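Local coordinates for 433aa long hypothetical phosphoribosylglycinamide formyl transferase (Pyrococcus horikoshii, PDB 2DWC), which is of unknown function but has the architecture of an ATP-grasp protein and holds adenosine-5'-diphosphate in its pocket, at residues S27-K32 against G384-I389; M69-L74 against L98-K103; P309-S312 against L318-V321. All blocks are in the same frame, centred on the assembly; numbering follows the deposited sequence.

The three contacts lie at separate places in the chain and none touches another. Contact 1 ties the start of helix 29-40 to strand 386-393, so it closes a long loop that encloses the other two. Contact 2 comes first inside that loop, joining helices 71-81 and 95-103; contact 3 follows, folding the loop before helix 313-322 onto that same helix. Their centres lie about 25 Å (contacts 1 and 2), 19 Å (1 and 3) and 26 Å (2 and 3) apart. Contact 2 is internal to the Rossmann-like pre-ATP-grasp region, which contact 1 links to the C-terminal region; contact 3 packs against the second subunit, which Lys32 of contact 1 also reaches.

Contact 1 of 3, residues S27-K32 against G384-I389; sequences SGELGK and GRRLGI. With SO4 (sulfate ion), chain F.
Glu29 opens helix 29-40 and faces Arg386 at the start of strand 386-393, but the backbones stay well apart, the closest CA atoms, of Glu29 and Gly388, being 8.2 Å from each other. The helix follows strand 21-25 through a glycine-rich turn consistent with a Rossmann-type GxGxxG pattern that includes Gly28 and Gly31. Gly28 sits at the N-cap, and its O accepts a bond from Lys32 N. Long charged residues suit such a gap between the pre-ATP-grasp and C-terminal regions. The CG of Glu29 lies between its backbone N and carbonyl carbon (chi1 56°), and a bend at chi2 directs the carboxylate at the strand. There Glu29 OE2 meets Arg386 NH1 at 3.4 Å, a weak hydrogen bond within a salt bridge. The carboxylate and guanidinium planes stand 87° apart, so the two groups meet through one oxygen and one nitrogen and not as a coplanar, two-bond pair. Each has other charged partners: Lys378 takes Glu29 OE1, while Asp241 and Asp298 hold Arg386 NH2 and NH1. Arg385 leans instead toward a sulfate ion, probably from the crystallisation liquor, which Tyr382 and Lys378 also bind. The anion lies at the edge of the Arg385 guanidinium, held by two nearly straight bonds: NE reaches sulfate O4 at 2.9 Å, and NH2 reaches sulfate O3, also at 2.9 Å.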
# COMPACT_ATOMS: atom_id res chain seq x y z
N SER B 27 -0.55 15.60 -8.91
CA SER B 27 -0.27 14.17 -8.92
C SER B 27 1.08 13.82 -8.35
O SER B 27 1.76 12.93 -8.86
CB SER B 27 -0.37 13.67 -10.38
OG SER B 27 -1.70 13.91 -10.88
N GLY B 28 1.49 14.56 -7.32
CA GLY B 28 2.77 14.24 -6.66
C GLY B 28 2.68 13.00 -5.76
O GLY B 28 1.73 12.21 -5.84
N GLU B 29 3.68 12.84 -4.88
CA GLU B 29 3.74 11.67 -4.04
C GLU B 29 2.53 11.49 -3.11
O GLU B 29 2.19 10.36 -2.79
CB GLU B 29 5.05 11.69 -3.22
CG GLU B 29 5.23 12.96 -2.38
CD GLU B 29 6.11 14.06 -3.05
OE1 GLU B 29 6.01 14.34 -4.28
OE2 GLU B 29 6.88 14.67 -2.29
N LEU B 30 1.93 12.60 -2.66
CA LEU B 30 0.79 12.49 -1.78
C LEU B 30 -0.41 11.96 -2.58
O LEU B 30 -1.12 11.04 -2.14
CB LEU B 30 0.49 13.88 -1.16
CG LEU B 30 1.70 14.48 -0.41
CD1 LEU B 30 1.14 15.64 0.44
CD2 LEU B 30 2.41 13.48 0.52
N GLY B 31 -0.59 12.50 -3.78
CA GLY B 31 -1.66 12.02 -4.63
C GLY B 31 -1.44 10.56 -5.03
O GLY B 31 -2.38 9.78 -5.21
N LYS B 32 -0.18 10.17 -5.19
CA LYS B 32 0.10 8.78 -5.57
C LYS B 32 -0.42 7.81 -4.51
O LYS B 32 -0.99 6.76 -4.85
CB LYS B 32 1.63 8.58 -5.74
CG LYS B 32 2.03 7.20 -6.22
CD LYS B 32 3.58 7.14 -6.33
CE LYS B 32 4.01 5.98 -7.20
NZ LYS B 32 5.52 5.89 -7.21
N GLY B 384 16.93 20.06 -5.17
CA GLY B 384 15.98 20.24 -4.10
C GLY B 384 14.69 19.44 -4.29
O GLY B 384 13.86 19.41 -3.39
N ARG B 385 14.50 18.79 -5.43
CA ARG B 385 13.24 18.03 -5.61
C ARG B 385 13.22 16.78 -4.72
O ARG B 385 14.20 16.07 -4.65
CB ARG B 385 13.07 17.60 -7.08
CG ARG B 385 11.65 17.08 -7.42
CD ARG B 385 11.46 16.72 -8.91
NE ARG B 385 10.06 17.03 -9.25
CZ ARG B 385 9.54 16.93 -10.46
NH1 ARG B 385 10.28 16.52 -11.48
NH2 ARG B 385 8.26 17.27 -10.65
N ARG B 386 12.09 16.51 -4.06
CA ARG B 386 12.01 15.31 -3.23
C ARG B 386 11.70 14.15 -4.17
O ARG B 386 10.65 14.15 -4.84
CB ARG B 386 10.86 15.44 -2.25
CG ARG B 386 10.93 14.41 -1.17
CD ARG B 386 9.77 14.67 -0.19
NE ARG B 386 9.96 15.94 0.50
CZ ARG B 386 8.98 16.79 0.81
NH1 ARG B 386 7.72 16.51 0.49
NH2 ARG B 386 9.26 17.91 1.46
N LEU B 387 12.59 13.16 -4.20
CA LEU B 387 12.43 11.99 -5.07
C LEU B 387 11.96 10.75 -4.35
O LEU B 387 11.55 9.76 -5.00
CB LEU B 387 13.76 11.69 -5.79
CG LEU B 387 14.22 12.84 -6.69
CD1 LEU B 387 15.45 12.35 -7.52
CD2 LEU B 387 13.05 13.27 -7.63
N GLY B 388 12.00 10.76 -3.01
CA GLY B 388 11.52 9.57 -2.30
C GLY B 388 11.62 9.79 -0.80
O GLY B 388 11.90 10.91 -0.37
N ILE B 389 11.36 8.74 -0.03
CA ILE B 389 11.51 8.85 1.43
C ILE B 389 12.00 7.53 2.00
O ILE B 389 11.73 6.46 1.44
CB ILE B 389 10.18 9.12 2.21
CG1 ILE B 389 9.07 8.14 1.74
CG2 ILE B 389 9.80 10.59 2.12
CD1 ILE B 389 7.92 8.05 2.74
S SO4 F . 7.37 18.71 -7.40
O1 SO4 F . 8.35 19.83 -7.57
O2 SO4 F . 6.44 19.05 -6.27
O3 SO4 F . 6.59 18.54 -8.68
O4 SO4 F . 8.12 17.44 -7.10

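Contact 2 of 3, residues M69-L74 against L98-K103; sequences MDKDFL and LFEFEK
Lys71 NZ gives a 3.0 Å hydrogen bond to Glu100 OE2, and the pair forms a salt bridge between helices 71-81 and 95-103. The ammonium meets the oxygen on its syn side, 22° out of the carboxylate plane. The nearly extended first part of the lysine (chi1 174°) carries Lys71 CD to 3.5 Å from Glu100 OE1, and the bend at chi3 (73°) turns CE and NZ toward OE2, the side chains crossing at about a right angle. OE1 has its own donor, Trp75 NE1 on helix 71-81, so two residues of one helix grip the two oxygens of a single carboxylate. This pairing should favour the charged form of Glu100 and limits rotation of its end group. One turn further along the helix from Lys71 the contact becomes apolar. Leu74 CB lies at the rim of the Phe101 ring, near its plane, 3.6 Å from CZ. Trp75 meets the same phenylalanine edge-to-face, while Leu74 also rests on Ile93 and Ala97. An apolar leucine, touching through CB, and a flat ring whose edge takes it suit this buried level, as the flexible lysine and glutamate suit the more exposed one. At the head of helix 71-81 Asp70 is the N-cap, and its OD2 accepts weak bonds from Asp72 N and Phe73 N. In the sequence, strand 85-88, an outer strand of the parallel Rossmann-like sheet, comes between the two helices. The chemistry thus implies two layers: a charged clasp toward the surface and hydrocarbon packing in the buried part.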
# COMPACT_ATOMS: atom_id res chain seq x y z
N MET B 69 -3.68 26.28 -13.39
CA MET B 69 -4.11 27.63 -13.07
C MET B 69 -5.09 28.11 -14.16
O MET B 69 -5.65 29.22 -14.09
CB MET B 69 -2.90 28.59 -12.96
CG MET B 69 -2.02 28.29 -11.75
SD MET B 69 -2.98 28.46 -10.21
CE MET B 69 -3.50 30.17 -10.31
N ASP B 70 -5.34 27.26 -15.16
CA ASP B 70 -6.26 27.61 -16.25
C ASP B 70 -7.64 27.03 -15.97
O ASP B 70 -7.85 25.80 -16.04
CB ASP B 70 -5.72 27.07 -17.59
CG ASP B 70 -6.70 27.27 -18.77
OD1 ASP B 70 -6.35 26.89 -19.90
OD2 ASP B 70 -7.81 27.78 -18.58
N LYS B 71 -8.59 27.91 -15.62
CA LYS B 71 -9.94 27.45 -15.29
C LYS B 71 -10.63 26.63 -16.38
O LYS B 71 -11.37 25.70 -16.09
CB LYS B 71 -10.82 28.66 -14.95
CG LYS B 71 -12.23 28.32 -14.75
CD LYS B 71 -12.97 29.53 -14.11
CE LYS B 71 -13.18 30.64 -15.12
NZ LYS B 71 -13.88 31.85 -14.48
N ASP B 72 -10.42 27.01 -17.65
CA ASP B 72 -11.07 26.31 -18.77
C ASP B 72 -10.55 24.86 -18.89
O ASP B 72 -11.33 23.95 -19.26
CB ASP B 72 -10.69 26.95 -20.13
CG ASP B 72 -11.47 28.20 -20.47
OD1 ASP B 72 -12.31 28.68 -19.68
OD2 ASP B 72 -11.18 28.70 -21.62
N PHE B 73 -9.25 24.68 -18.67
CA PHE B 73 -8.65 23.34 -18.73
C PHE B 73 -9.31 22.46 -17.66
O PHE B 73 -9.78 21.35 -17.94
CB PHE B 73 -7.12 23.41 -18.51
CG PHE B 73 -6.51 22.08 -18.16
CD1 PHE B 73 -6.67 21.00 -19.00
CD2 PHE B 73 -5.79 21.92 -16.98
CE1 PHE B 73 -6.10 19.74 -18.67
CE2 PHE B 73 -5.22 20.69 -16.62
CZ PHE B 73 -5.38 19.57 -17.49
N LEU B 74 -9.34 22.97 -16.43
CA LEU B 74 -9.93 22.20 -15.34
C LEU B 74 -11.40 21.92 -15.59
O LEU B 74 -11.89 20.81 -15.31
CB LEU B 74 -9.73 22.94 -13.99
CG LEU B 74 -8.25 23.15 -13.59
CD1 LEU B 74 -8.20 23.87 -12.23
CD2 LEU B 74 -7.50 21.80 -13.49
N LEU B 98 -12.44 26.04 -8.59
CA LEU B 98 -12.94 25.22 -7.48
C LEU B 98 -14.30 25.74 -6.99
O LEU B 98 -15.22 24.94 -6.74
CB LEU B 98 -11.90 25.20 -6.33
CG LEU B 98 -10.53 24.60 -6.66
CD1 LEU B 98 -9.63 24.62 -5.37
CD2 LEU B 98 -10.68 23.17 -7.20
N PHE B 99 -14.47 27.05 -6.88
CA PHE B 99 -15.76 27.55 -6.39
C PHE B 99 -16.84 27.27 -7.42
O PHE B 99 -17.97 26.96 -7.05
CB PHE B 99 -15.73 29.08 -6.14
CG PHE B 99 -15.01 29.49 -4.86
CD1 PHE B 99 -13.74 30.04 -4.90
CD2 PHE B 99 -15.64 29.34 -3.63
CE1 PHE B 99 -13.10 30.45 -3.74
CE2 PHE B 99 -15.01 29.75 -2.44
CZ PHE B 99 -13.76 30.30 -2.50
N GLU B 100 -16.49 27.35 -8.71
CA GLU B 100 -17.50 27.10 -9.74
C GLU B 100 -17.94 25.62 -9.77
O GLU B 100 -19.12 25.32 -9.95
CB GLU B 100 -16.97 27.51 -11.10
CG GLU B 100 -16.88 29.02 -11.25
CD GLU B 100 -16.37 29.49 -12.58
OE1 GLU B 100 -16.35 28.67 -13.54
OE2 GLU B 100 -15.99 30.68 -12.65
N PHE B 101 -16.97 24.71 -9.60
CA PHE B 101 -17.32 23.28 -9.59
C PHE B 101 -18.34 23.01 -8.49
O PHE B 101 -19.33 22.29 -8.67
CB PHE B 101 -16.09 22.37 -9.31
CG PHE B 101 -14.94 22.53 -10.29
CD1 PHE B 101 -15.19 22.90 -11.62
CD2 PHE B 101 -13.62 22.32 -9.88
CE1 PHE B 101 -14.10 23.08 -12.55
CE2 PHE B 101 -12.51 22.49 -10.79
CZ PHE B 101 -12.78 22.88 -12.14
N GLU B 102 -18.05 23.56 -7.32
CA GLU B 102 -18.93 23.33 -6.15
C GLU B 102 -20.31 23.90 -6.39
O GLU B 102 -21.33 23.24 -6.08
CB GLU B 102 -18.20 23.96 -4.95
CG GLU B 102 -18.79 23.86 -3.61
CD GLU B 102 -17.80 24.46 -2.62
OE1 GLU B 102 -17.74 25.72 -2.53
OE2 GLU B 102 -17.05 23.67 -1.99
N LYS B 103 -20.36 25.11 -6.95
CA LYS B 103 -21.63 25.75 -7.26
C LYS B 103 -22.45 24.93 -8.23
O LYS B 103 -23.68 24.95 -8.21
CB LYS B 103 -21.38 27.15 -7.86
CG LYS B 103 -21.81 28.29 -6.99
CD LYS B 103 -21.43 29.64 -7.62
CE LYS B 103 -21.80 29.70 -9.12
NZ LYS B 103 -23.28 29.68 -9.41

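Contact 3 of 3, residues P309-S312 against L318-V321; sequences PGFS and LRAV
Phe311 sets the end of its ring over one face of the Arg319 guanidinium, with Phe311 CE2 3.6 Å above that plane, near its centre. The two planes are inclined by 43°, a tilted approach and not a parallel stack; Phe311 CZ comes to 3.5 Å from Arg319 NH1. A chi1 of -74° puts the ring opposite the carbonyl carbon and turns it toward the helix. Arg319 starts likewise, then folds at chi3, which brings one face of the guanidinium to the CE2-CZ end of the ring. Polar partners limit its rotation, among them Pro325 O, which takes NH2, and a water in the guanidinium plane that accepts from Arg319 NH1 at 2.9 Å. The same water donates to Gly310 O at 2.7 Å, linking the buried charge to the loop. A flat aromatic suits this place, covering a guanidinium face while the arginine's edge N-H groups still bond Pro325 O and the water. Gly310 suits its positive phi (77°). Phe311 packs on Ala371 and Arg319 on Thr372, both of the second subunit. Ser312, right before helix 313-322, is its N-cap through OG. Such a capped loop-to-helix junction folds back on its own helix at the dimer interface.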
# COMPACT_ATOMS: atom_id res chain seq x y z
N PRO B 309 -2.60 -0.80 8.10
CA PRO B 309 -2.91 -0.83 6.67
C PRO B 309 -4.30 -0.28 6.35
O PRO B 309 -5.27 -0.52 7.08
CB PRO B 309 -2.73 -2.31 6.30
CG PRO B 309 -2.94 -3.02 7.57
CD PRO B 309 -2.32 -2.16 8.62
N GLY B 310 -4.35 0.50 5.27
CA GLY B 310 -5.61 1.10 4.87
C GLY B 310 -5.98 2.30 5.74
O GLY B 310 -7.11 2.77 5.67
N PHE B 311 -5.03 2.77 6.57
CA PHE B 311 -5.34 3.91 7.44
C PHE B 311 -4.28 5.03 7.50
O PHE B 311 -4.26 5.81 8.44
CB PHE B 311 -5.68 3.40 8.85
CG PHE B 311 -7.04 2.77 8.94
CD1 PHE B 311 -7.18 1.38 9.07
CD2 PHE B 311 -8.19 3.57 8.85
CE1 PHE B 311 -8.47 0.81 9.13
CE2 PHE B 311 -9.47 3.01 8.91
CZ PHE B 311 -9.61 1.63 9.04
N SER B 312 -3.39 5.10 6.51
CA SER B 312 -2.44 6.23 6.48
C SER B 312 -3.28 7.48 6.26
O SER B 312 -4.49 7.40 6.00
CB SER B 312 -1.50 6.12 5.25
OG SER B 312 -2.30 6.33 4.07
N LEU B 318 -9.10 9.68 1.73
CA LEU B 318 -9.95 9.08 0.71
C LEU B 318 -11.28 8.58 1.30
O LEU B 318 -12.37 8.80 0.74
CB LEU B 318 -9.22 7.91 0.04
CG LEU B 318 -10.06 7.18 -1.02
CD1 LEU B 318 -10.33 8.11 -2.20
CD2 LEU B 318 -9.32 5.92 -1.49
N ARG B 319 -11.19 7.86 2.40
CA ARG B 319 -12.42 7.35 3.02
C ARG B 319 -13.33 8.51 3.39
O ARG B 319 -14.53 8.49 3.10
CB ARG B 319 -12.07 6.50 4.26
CG ARG B 319 -11.52 5.10 3.82
CD ARG B 319 -10.91 4.33 4.97
NE ARG B 319 -11.93 3.95 5.94
CZ ARG B 319 -12.12 2.71 6.42
NH1 ARG B 319 -11.38 1.69 6.01
NH2 ARG B 319 -13.04 2.49 7.36
N ALA B 320 -12.75 9.52 4.02
CA ALA B 320 -13.57 10.64 4.46
C ALA B 320 -14.29 11.28 3.27
O ALA B 320 -15.49 11.52 3.35
CB ALA B 320 -12.71 11.73 5.16
N VAL B 321 -13.57 11.54 2.16
CA VAL B 321 -14.21 12.25 1.04
C VAL B 321 -15.13 11.45 0.13
O VAL B 321 -15.88 12.03 -0.68
CB VAL B 321 -13.17 13.07 0.20
CG1 VAL B 321 -12.32 13.91 1.14
CG2 VAL B 321 -12.27 12.14 -0.64
O HOH W 1 -9.02 1.49 4.33